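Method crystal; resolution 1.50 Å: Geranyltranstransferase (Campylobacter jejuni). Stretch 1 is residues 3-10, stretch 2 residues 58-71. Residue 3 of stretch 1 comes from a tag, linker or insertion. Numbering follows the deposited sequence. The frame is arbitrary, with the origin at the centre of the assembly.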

# COMPACT_ATOMS: atom_id res chain seq x y z
N LEU A 3 -13.36 -30.17 2.78
CA LEU A 3 -13.39 -28.92 2.03
C LEU A 3 -12.01 -28.60 1.46
O LEU A 3 -11.03 -28.56 2.21
N ASN A 4 -11.95 -28.38 0.15
CA ASN A 4 -10.69 -28.10 -0.50
C ASN A 4 -10.37 -26.61 -0.51
O ASN A 4 -10.85 -25.86 -1.36
N LEU A 5 -9.57 -26.18 0.46
CA LEU A 5 -9.22 -24.78 0.63
C LEU A 5 -8.41 -24.23 -0.53
O LEU A 5 -8.53 -23.07 -0.87
N LYS A 6 -7.57 -25.08 -1.13
CA LYS A 6 -6.77 -24.65 -2.27
C LYS A 6 -7.67 -24.20 -3.42
O LYS A 6 -7.51 -23.11 -3.98
N GLU A 7 -8.63 -25.06 -3.77
CA GLU A 7 -9.52 -24.77 -4.88
C GLU A 7 -10.50 -23.64 -4.53
O GLU A 7 -10.80 -22.79 -5.37
N LEU A 8 -10.96 -23.63 -3.28
CA LEU A 8 -11.84 -22.57 -2.82
C LEU A 8 -11.18 -21.21 -3.01
O LEU A 8 -11.78 -20.28 -3.53
N PHE A 9 -9.93 -21.09 -2.57
CA PHE A 9 -9.22 -19.82 -2.74
C PHE A 9 -8.93 -19.45 -4.21
O PHE A 9 -9.10 -18.29 -4.62
N ILE A 10 -8.50 -20.41 -5.02
CA ILE A 10 -8.29 -20.12 -6.43
C ILE A 10 -9.56 -19.60 -7.09
O ILE A 10 -9.53 -18.63 -7.85
N LEU A 58 -16.72 -18.80 9.57
CA LEU A 58 -16.18 -17.56 9.01
C LEU A 58 -15.27 -17.81 7.80
O LEU A 58 -14.64 -16.88 7.31
N LEU A 59 -15.21 -19.05 7.32
CA LEU A 59 -14.24 -19.37 6.26
C LEU A 59 -14.48 -18.54 4.99
O LEU A 59 -13.55 -17.96 4.41
N ASN A 60 -15.73 -18.46 4.55
CA ASN A 60 -15.97 -17.70 3.33
C ASN A 60 -15.63 -16.22 3.46
O ASN A 60 -15.05 -15.61 2.56
N GLN A 61 -15.98 -15.65 4.61
CA GLN A 61 -15.71 -14.25 4.87
C GLN A 61 -14.20 -14.01 4.91
O GLN A 61 -13.72 -12.93 4.55
N ALA A 62 -13.46 -15.04 5.34
CA ALA A 62 -12.00 -14.96 5.42
C ALA A 62 -11.32 -14.94 4.07
O ALA A 62 -10.14 -14.59 3.99
N LEU A 63 -12.01 -15.39 3.02
CA LEU A 63 -11.37 -15.46 1.72
C LEU A 63 -10.85 -14.10 1.27
O LEU A 63 -9.80 -14.03 0.63
N ASP A 64 -11.57 -13.02 1.60
CA ASP A 64 -11.13 -11.67 1.23
C ASP A 64 -9.84 -11.31 1.97
O ASP A 64 -9.02 -10.55 1.45
N VAL A 65 -9.66 -11.83 3.18
CA VAL A 65 -8.46 -11.50 3.94
C VAL A 65 -7.28 -12.27 3.34
O VAL A 65 -6.18 -11.72 3.19
N ALA A 66 -7.51 -13.53 2.98
CA ALA A 66 -6.51 -14.30 2.25
C ALA A 66 -6.14 -13.60 0.94
O ALA A 66 -4.96 -13.58 0.54
N LEU A 67 -7.15 -13.04 0.26
CA LEU A 67 -6.92 -12.33 -0.99
C LEU A 67 -5.98 -11.13 -0.78
O LEU A 67 -5.04 -10.92 -1.56
N ALA A 68 -6.23 -10.36 0.28
CA ALA A 68 -5.37 -9.22 0.60
C ALA A 68 -3.91 -9.66 0.78
O ALA A 68 -2.99 -8.98 0.29
N LEU A 69 -3.70 -10.77 1.49
CA LEU A 69 -2.35 -11.32 1.68
C LEU A 69 -1.68 -11.63 0.36
O LEU A 69 -0.51 -11.29 0.16
N GLU A 70 -2.42 -12.26 -0.55
CA GLU A 70 -1.84 -12.62 -1.83
C GLU A 70 -1.64 -11.40 -2.74
O GLU A 70 -0.71 -11.39 -3.57
N PHE A 71 -2.46 -10.36 -2.57
CA PHE A 71 -2.22 -9.11 -3.30
C PHE A 71 -0.89 -8.50 -2.86
O PHE A 71 -0.11 -8.05 -3.69

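Packing of the N-terminal helix (from Leu-5 onward) against the helix that carries Leu-63 to Phe-71, with Leu-59 near its start, in Campylobacter jejuni geranyltranstransferase. The two axes cross at -70° and come no closer than 10.8 Å, a gap wide enough to be filled by side chains; 408 Å² is buried, both sides summed, and no hydrogen bond crosses the contact. Phe-9 covers the most surface. Its CA-to-CB bond points sideways, but chi1 in the t well (-177°) and chi2 of 68° bring the end of the ring nearer to the second helix, where it fits as a knob into the hole formed by Leu-63, Ala-66, Leu-67 and Glu-70. Phe-9 CE1 lies 3.7 Å from Ala-66 CB, and the ring also comes close to the backbone: Phe-9 CE1 is 3.6 Å from Leu-67 N and 4.0 Å from Leu-63 O, both near the ring plane, at its edge. That N and O are already paired in the helical bond Leu-67 N to Leu-63 O (2.9 Å), so the ring edge abuts a satisfied turn. At the ring tip, Phe-9 CZ reaches Leu-67 CD1 (4.0 Å; Leu-67 is t, p) and Glu-70 CG (3.7 Å). Glu-70 (m, m) thus offers its aliphatic part to the ring, while its OE2 is hydrogen-bonded elsewhere in the structure.

Leu-59 is the second centre. It points toward the first stretch as a t, p rotamer, and its CD2 gathers three leucine methyls: Leu-3 CD2 at 3.1 Å, a tight approach, Leu-5 CD2 at 3.5 Å and Leu-8 CD2 at 3.7 Å. Leu-3 (t, p) belongs to the expression tag and remains exposed. Leu-5 (m, t) leaves its backbone sideways, yet its end turns nearer to Leu-59.

Leu-63 and Leu-8 join these two centres. Leu-63 (m, t) points inward, its CD2 lying 3.9 Å from Leu-8 CD2 and 4.2 Å from Phe-9 CD1. Leu-8 (t, p) also points toward its partner helix and spans Leu-59 and Leu-63; Leu-8 CD1 merely skirts Asn-60 OD1 at 4.3 Å.

The polar side chains of Asn-4, Lys-6 and Glu-7 find partners within the first stretch. Asn-4 (chi1 t) is the N-cap: its OD1 accepts from Glu-7 N at 2.9 Å, a nearly straight bond at 167°. Lys-6 NZ and Glu-7 OE2 form a 3.5 Å salt bridge, out of reach of the second stretch.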

# COMPACT_ATOMS: atom_id res chain seq x y z
CB LEU A 3 -13.87 -27.78 2.92
CG LEU A 3 -13.84 -26.35 2.40
CD1 LEU A 3 -14.58 -26.20 1.07
CD2 LEU A 3 -14.46 -25.46 3.44
CB ASN A 4 -10.69 -28.65 -1.92
CG ASN A 4 -9.30 -28.65 -2.54
OD1 ASN A 4 -8.59 -27.66 -2.48
ND2 ASN A 4 -8.93 -29.77 -3.15
CB LEU A 5 -8.44 -24.56 1.94
CG LEU A 5 -9.21 -24.92 3.21
CD1 LEU A 5 -8.40 -24.66 4.50
CD2 LEU A 5 -10.54 -24.21 3.25
CB LYS A 6 -5.87 -25.79 -2.74
CG LYS A 6 -5.13 -25.52 -4.02
CD LYS A 6 -4.33 -26.75 -4.44
CE LYS A 6 -3.24 -26.39 -5.43
NZ LYS A 6 -3.80 -25.80 -6.67
CB GLU A 7 -10.27 -26.03 -5.33
CG GLU A 7 -9.34 -27.05 -5.96
CD GLU A 7 -8.41 -26.44 -7.02
OE1 GLU A 7 -8.90 -25.68 -7.90
OE2 GLU A 7 -7.19 -26.71 -6.97
CB LEU A 8 -12.20 -22.78 -1.35
CG LEU A 8 -13.17 -21.77 -0.74
CD1 LEU A 8 -14.57 -21.99 -1.27
CD2 LEU A 8 -13.16 -21.88 0.78
CB PHE A 9 -7.91 -19.77 -1.94
CG PHE A 9 -7.25 -18.44 -2.08
CD1 PHE A 9 -7.83 -17.32 -1.50
CD2 PHE A 9 -6.12 -18.28 -2.88
CE1 PHE A 9 -7.28 -16.06 -1.67
CE2 PHE A 9 -5.55 -17.02 -3.04
CZ PHE A 9 -6.13 -15.91 -2.43
CB ILE A 10 -7.78 -21.36 -7.18
CG1 ILE A 10 -6.35 -21.67 -6.72
CG2 ILE A 10 -7.81 -21.11 -8.70
CD1 ILE A 10 -5.85 -23.02 -7.16
CB LEU A 58 -15.40 -16.78 10.08
CG LEU A 58 -16.25 -16.15 11.18
CD1 LEU A 58 -15.32 -15.55 12.25
CD2 LEU A 58 -17.18 -15.09 10.61
CB LEU A 59 -14.28 -20.87 5.94
CG LEU A 59 -13.25 -21.26 4.88
CD1 LEU A 59 -11.84 -21.09 5.46
CD2 LEU A 59 -13.51 -22.68 4.42
CB ASN A 60 -17.41 -17.91 2.88
CG ASN A 60 -17.64 -19.32 2.40
OD1 ASN A 60 -17.18 -19.70 1.32
ND2 ASN A 60 -18.34 -20.12 3.21
CB GLN A 61 -16.35 -13.84 6.20
CG GLN A 61 -17.89 -13.89 6.14
CD GLN A 61 -18.49 -15.23 6.54
OE1 GLN A 61 -17.85 -16.28 6.49
NE2 GLN A 61 -19.76 -15.20 6.92
CB ALA A 62 -11.45 -16.12 6.26
CB LEU A 63 -12.34 -16.03 0.68
CG LEU A 63 -12.62 -17.53 0.83
CD1 LEU A 63 -13.87 -17.91 0.03
CD2 LEU A 63 -11.44 -18.40 0.45
CB ASP A 64 -12.18 -10.61 1.57
CG ASP A 64 -13.34 -10.59 0.60
OD1 ASP A 64 -13.21 -11.12 -0.53
OD2 ASP A 64 -14.39 -10.01 0.97
CB VAL A 65 -8.64 -11.83 5.46
CG1 VAL A 65 -7.44 -11.34 6.26
CG2 VAL A 65 -9.92 -11.19 5.98
CB ALA A 66 -7.03 -15.72 1.97
CB LEU A 67 -8.24 -11.87 -1.58
CG LEU A 67 -8.17 -11.37 -3.03
CD1 LEU A 67 -7.68 -12.51 -3.92
CD2 LEU A 67 -9.55 -10.91 -3.46
CB ALA A 68 -5.88 -8.53 1.85
CB LEU A 69 -2.39 -12.59 2.52
CG LEU A 69 -2.39 -12.44 4.02
CD1 LEU A 69 -2.78 -13.79 4.63
CD2 LEU A 69 -1.02 -11.97 4.52
CB GLU A 70 -2.66 -13.73 -2.51
CG GLU A 70 -2.60 -15.02 -1.70
CD GLU A 70 -1.21 -15.69 -1.68
OE1 GLU A 70 -0.41 -15.56 -2.64
OE2 GLU A 70 -0.92 -16.38 -0.68
CB PHE A 71 -3.34 -8.08 -3.08
CG PHE A 71 -4.61 -8.33 -3.88
CD1 PHE A 71 -4.79 -9.46 -4.67
CD2 PHE A 71 -5.64 -7.42 -3.81
CE1 PHE A 71 -5.97 -9.66 -5.38
CE2 PHE A 71 -6.83 -7.60 -4.51
CZ PHE A 71 -6.99 -8.73 -5.30